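Side-chain contacts in B-type Cna protein (PDB 6FWY), which is of unknown function but, as the thioester domain of an LPXTG-anchored surface protein, probably attaches the bacterium covalently to host targets: residues 34-39 with 125-130; 189-192 with 198-201. All coordinates share one frame; numbering follows the deposited sequence.

Contact 1 of 2, residues 34-39 with 125-130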
loop_
_atom_site.group_PDB
_atom_site.type_symbol
_atom_site.label_atom_id
_atom_site.label_comp_id
_atom_site.label_asym_id
_atom_site.label_seq_id
_atom_site.Cartn_x
_atom_site.Cartn_y
_atom_site.Cartn_z
ATOM N N ASN A 34 -34.824 -2.764 -7.967
ATOM C CA ASN A 34 -34.647 -1.323 -7.747
ATOM C C ASN A 34 -34.364 -0.955 -6.267
ATOM O O ASN A 34 -34.789 0.085 -5.773
ATOM C CB ASN A 34 -35.860 -0.529 -8.282
ATOM C CG ASN A 34 -35.980 -0.592 -9.799
ATOM O OD1 ASN A 34 -34.996 -0.529 -10.508
ATOM N ND2 ASN A 34 -37.211 -0.758 -10.296
ATOM N N GLU A 35 -33.634 -1.823 -5.568
ATOM C CA GLU A 35 -33.299 -1.615 -4.163
ATOM C C GLU A 35 -32.315 -0.422 -4.039
ATOM O O GLU A 35 -31.362 -0.316 -4.812
ATOM C CB GLU A 35 -32.667 -2.873 -3.588
ATOM C CG GLU A 35 -32.349 -2.786 -2.115
ATOM C CD GLU A 35 -31.766 -4.063 -1.534
ATOM O OE1 GLU A 35 -32.320 -5.168 -1.783
ATOM O OE2 GLU A 35 -30.777 -3.962 -0.763
ATOM N N TRP A 36 -32.586 0.472 -3.086
ATOM C CA TRP A 36 -31.726 1.642 -2.853
ATOM C C TRP A 36 -30.423 1.201 -2.189
ATOM O O TRP A 36 -30.396 0.229 -1.420
ATOM C CB TRP A 36 -32.401 2.707 -1.983
ATOM C CG TRP A 36 -33.523 3.459 -2.636
ATOM C CD1 TRP A 36 -34.310 3.045 -3.701
ATOM C CD2 TRP A 36 -34.058 4.715 -2.220
ATOM N NE1 TRP A 36 -35.269 3.984 -3.972
ATOM C CE2 TRP A 36 -35.139 5.022 -3.086
ATOM C CE3 TRP A 36 -33.722 5.626 -1.209
ATOM C CZ2 TRP A 36 -35.881 6.209 -2.968
ATOM C CZ3 TRP A 36 -34.463 6.809 -1.099
ATOM C CH2 TRP A 36 -35.536 7.084 -1.981
ATOM N N MET A 37 -29.357 1.921 -2.531
ATOM C CA MET A 37 -28.045 1.682 -1.959
ATOM C C MET A 37 -27.542 2.966 -1.293
ATOM O O MET A 37 -26.742 3.709 -1.858
ATOM C CB MET A 37 -27.095 1.188 -3.038
ATOM C CG MET A 37 -27.426 -0.207 -3.555
ATOM S SD MET A 37 -27.231 -1.463 -2.290
ATOM C CE MET A 37 -28.046 -2.855 -2.988
ATOM N N ILE A 38 -28.046 3.193 -0.085
ATOM C CA ILE A 38 -27.737 4.376 0.696
ATOM C C ILE A 38 -26.353 4.147 1.345
ATOM O O ILE A 38 -25.876 3.000 1.441
ATOM C CB ILE A 38 -28.800 4.697 1.779
ATOM C CG1 ILE A 38 -28.672 3.750 2.997
ATOM C CG2 ILE A 38 -30.212 4.670 1.197
ATOM C CD1 ILE A 38 -29.724 3.912 4.064
ATOM N N SER A 39 -25.729 5.248 1.774
ATOM C CA SER A 39 -24.439 5.168 2.438
ATOM C C SER A 39 -24.135 6.411 3.260
ATOM O O SER A 39 -24.647 7.511 2.987
ATOM C CB SER A 39 -23.319 4.952 1.431
ATOM O OG SER A 39 -22.193 4.395 2.070
ATOM N N SER A 125 -30.286 5.017 -12.309
ATOM C CA SER A 125 -31.290 6.057 -12.081
ATOM C C SER A 125 -31.771 5.946 -10.644
ATOM O O SER A 125 -31.716 4.872 -10.037
ATOM C CB SER A 125 -32.489 5.929 -13.051
ATOM O OG SER A 125 -33.206 4.732 -12.805
ATOM N N HIS A 126 -32.222 7.073 -10.107
ATOM C CA HIS A 126 -32.732 7.174 -8.739
ATOM C C HIS A 126 -33.787 8.299 -8.695
ATOM O O HIS A 126 -33.558 9.381 -9.252
ATOM C CB HIS A 126 -31.576 7.469 -7.788
ATOM C CG HIS A 126 -31.937 7.344 -6.335
ATOM N ND1 HIS A 126 -31.543 6.275 -5.565
ATOM C CD2 HIS A 126 -32.669 8.141 -5.526
ATOM C CE1 HIS A 126 -32.029 6.421 -4.346
ATOM N NE2 HIS A 126 -32.730 7.534 -4.304
ATOM N N PRO A 127 -34.940 8.071 -8.023
ATOM C CA PRO A 127 -36.043 9.077 -8.026
ATOM C C PRO A 127 -35.744 10.473 -7.438
ATOM O O PRO A 127 -36.473 11.423 -7.733
ATOM C CB PRO A 127 -37.157 8.396 -7.211
ATOM C CG PRO A 127 -36.496 7.287 -6.470
ATOM C CD PRO A 127 -35.318 6.840 -7.293
ATOM N N ASN A 128 -34.678 10.592 -6.643
ATOM C CA ASN A 128 -34.284 11.840 -5.949
ATOM C C ASN A 128 -33.105 12.569 -6.609
ATOM O O ASN A 128 -32.644 13.573 -6.081
ATOM C CB ASN A 128 -33.914 11.542 -4.478
ATOM C CG ASN A 128 -35.106 11.093 -3.654
ATOM O OD1 ASN A 128 -36.256 11.200 -4.094
ATOM N ND2 ASN A 128 -34.839 10.568 -2.454
ATOM N N HIS A 129 -32.597 12.047 -7.727
ATOM C CA HIS A 129 -31.479 12.672 -8.428
ATOM C C HIS A 129 -31.728 12.706 -9.921
ATOM O O HIS A 129 -32.392 11.816 -10.484
ATOM C CB HIS A 129 -30.160 11.956 -8.105
ATOM C CG HIS A 129 -29.863 11.889 -6.632
ATOM N ND1 HIS A 129 -29.292 12.927 -5.935
ATOM C CD2 HIS A 129 -30.111 10.915 -5.723
ATOM C CE1 HIS A 129 -29.186 12.585 -4.661
ATOM N NE2 HIS A 129 -29.681 11.372 -4.505
ATOM N N THR A 130 -31.197 13.736 -10.578
ATOM C CA THR A 130 -31.432 13.928 -12.017
ATOM C C THR A 130 -30.581 12.913 -12.794
ATOM O O THR A 130 -29.632 12.325 -12.248
ATOM C CB THR A 130 -31.067 15.350 -12.489
ATOM O OG1 THR A 130 -29.665 15.571 -12.306
ATOM C CG2 THR A 130 -31.863 16.419 -11.726
#
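W36 lays its indole over the imidazole edge of H126, and that aromatic pair is the heart of this contact. From CB the W36 side chain sets out with CG beside its own backbone N and anti to the carbonyl carbon (chi1 -71°), which swings the ring across to the 125-130 segment although the CB itself does not point there. W36 CG is already 3.7 Å from H126 CE1. At the ring junction the fit is tightest, with W36 CD2 3.4 Å from H126 CE1. CE2 and CE3 also lie against the imidazole CE1, and CZ3 against its NE2. CZ2 meets two partners, NE2 of H126 and CG of P127, with W36 CZ2 to P127 CG at 3.7 Å. At the far end W36 CH2 comes 3.6 Å from N128 ND2, the amide plane standing nearly upright to the indole.

H126 thus meets one indole face edge-on: the six-membered ring of W36 and the imidazole have centroids 4.3 Å apart and planes at 55°, an edge-to-face pair well short of perpendicular. The three residues that receive the indole belong to a type I turn, H126 to H129, closed by the bond from H129 N to H126 O. This turn lies in the loop between strand 122-123 and helix 131-150 in the thioester domain, so W36, on strand 32-44, ties a sheet strand to the approach of that helix.

N128 gives the indole no hydrogen bond; its ND2 is engaged by D22, while D22 OD1 takes NE2 of H129. On the imidazole, ND1 makes a weak hydrogen bond to the carbonyl of I25.

Contact 2 of 2, residues 189-192 with 198-201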
loop_
_atom_site.group_PDB
_atom_site.type_symbol
_atom_site.label_atom_id
_atom_site.label_comp_id
_atom_site.label_asym_id
_atom_site.label_seq_id
_atom_site.Cartn_x
_atom_site.Cartn_y
_atom_site.Cartn_z
ATOM N N LEU A 189 22.189 -4.686 7.025
ATOM C CA LEU A 189 23.029 -5.681 6.365
ATOM C C LEU A 189 23.185 -6.929 7.223
ATOM O O LEU A 189 23.396 -6.821 8.425
ATOM C CB LEU A 189 24.399 -5.072 6.045
ATOM C CG LEU A 189 24.381 -3.787 5.211
ATOM C CD1 LEU A 189 25.798 -3.400 4.851
ATOM C CD2 LEU A 189 23.558 -3.970 3.919
ATOM N N THR A 190 23.053 -8.101 6.607
ATOM C CA THR A 190 23.339 -9.380 7.248
ATOM C C THR A 190 24.416 -10.070 6.434
ATOM O O THR A 190 24.268 -10.272 5.227
ATOM C CB THR A 190 22.094 -10.294 7.316
ATOM O OG1 THR A 190 21.140 -9.713 8.201
ATOM C CG2 THR A 190 22.424 -11.681 7.870
ATOM N N PHE A 191 25.503 -10.443 7.103
ATOM C CA PHE A 191 26.602 -11.159 6.457
ATOM C C PHE A 191 26.363 -12.651 6.554
ATOM O O PHE A 191 26.122 -13.179 7.637
ATOM C CB PHE A 191 27.935 -10.712 7.032
ATOM C CG PHE A 191 28.265 -9.296 6.657
ATOM C CD1 PHE A 191 28.891 -8.998 5.464
ATOM C CD2 PHE A 191 27.868 -8.261 7.478
ATOM C CE1 PHE A 191 29.139 -7.685 5.097
ATOM C CE2 PHE A 191 28.109 -6.926 7.131
ATOM C CZ PHE A 191 28.738 -6.639 5.930
ATOM N N THR A 192 26.389 -13.309 5.402
ATOM C CA THR A 192 26.035 -14.724 5.283
ATOM C C THR A 192 27.250 -15.635 5.200
ATOM O O THR A 192 27.098 -16.844 5.121
ATOM C CB THR A 192 25.127 -14.940 4.063
ATOM O OG1 THR A 192 25.730 -14.330 2.916
ATOM C CG2 THR A 192 23.769 -14.291 4.305
ATOM N N GLY A 198 38.901 -6.683 10.789
ATOM C CA GLY A 198 39.174 -5.279 10.420
ATOM C C GLY A 198 38.303 -4.748 9.285
ATOM O O GLY A 198 38.581 -3.687 8.741
ATOM N N MET A 199 37.241 -5.480 8.925
ATOM C CA MET A 199 36.300 -5.013 7.908
ATOM C C MET A 199 35.552 -3.785 8.430
ATOM O O MET A 199 35.143 -3.754 9.569
ATOM C CB MET A 199 35.318 -6.125 7.547
ATOM C CG MET A 199 34.448 -5.853 6.319
ATOM S SD MET A 199 32.994 -6.915 6.339
ATOM C CE MET A 199 31.855 -5.775 7.124
ATOM N N LYS A 200 35.408 -2.780 7.589
ATOM C CA LYS A 200 34.634 -1.580 7.918
ATOM C C LYS A 200 33.611 -1.271 6.827
ATOM O O LYS A 200 33.772 -1.670 5.688
ATOM C CB LYS A 200 35.567 -0.381 8.103
ATOM C CG LYS A 200 36.447 -0.500 9.340
ATOM C CD LYS A 200 37.361 0.703 9.484
ATOM C CE LYS A 200 38.477 0.404 10.479
ATOM N NZ LYS A 200 37.924 0.190 11.860
ATOM N N ILE A 201 32.576 -0.542 7.223
ATOM C CA ILE A 201 31.517 -0.068 6.329
ATOM C C ILE A 201 31.426 1.461 6.442
ATOM O O ILE A 201 31.470 2.008 7.545
ATOM C CB ILE A 201 30.146 -0.691 6.670
ATOM C CG1 ILE A 201 30.294 -2.198 6.971
ATOM C CG2 ILE A 201 29.166 -0.416 5.537
ATOM C CD1 ILE A 201 29.019 -2.945 7.261
#
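F191 and I201 bury the most surface here, with M199 next, and all three converge from strand 185-191 and from the start of strand 200-203 with the residue before it; the two backbones stay well apart. The phenyl ring of F191 is presented with its CZ leading. Coming from the opposite direction, CD1 of I201 stops at the ring edge, near its plane, 3.9 Å from F191 CZ. The methyl of M199 arrives obliquely, and M199 CE is 3.4 Å from F191 CZ, the closest approach between the segments.

M199 owes that reach to its shape. CG lies anti to the backbone N (chi1 -169°), the next torsion keeps the chain extended, and a bend about the CG-SD bond (chi3 95°) turns the methyl onto the end of the ring. M199 SD is left 4.6 Å from the F191 ring centroid and 31° off the normal, an oblique Met-aromatic contact.

The CD1 of I201 serves two partners. Besides touching the phenyl edge it meets L189 tip to tip, I201 CD1 to L189 CD1 at 4.0 Å. L189 and F191 are two residues apart on one strand and so both face I201. The contacts between the segments are apolar, with the Met-aromatic one added.

Neighbouring strands close the layer around these side chains: L233 touches both F191 and M199, F220 packs on L189, and I222 lies against M199. N212 touches F191 and I201. The nearest CA atoms, those of L189 and I201, are 10.2 Å apart, and strands 185-191 and 200-203 belong to different antiparallel sheets; side chains meeting from opposite directions between two sheets, without backbone pairing, are typical of the core of a beta sandwich.

Overall arrangement
Contact 1 and contact 2 sit at opposite ends of an elongated chain, on opposite sides of its centre, with their own centres 64 Å apart and nearest atoms about 46 Å from each other. They come in series: 34-39 with 125-130 closes before 189-192 with 198-201 opens. One large antiparallel sheet reaches both, through strands 32-44 and 185-191; within it 231-250 pairs with 67-73 and 185-191, and 258-277 with 49-52. Contact 1 packs strand 32-44 against the loop before helix 131-150, whereas contact 2 brings that sheet against the five-strand sheet. Far apart and not touching, the two belong to separate local packing regions of one long molecule.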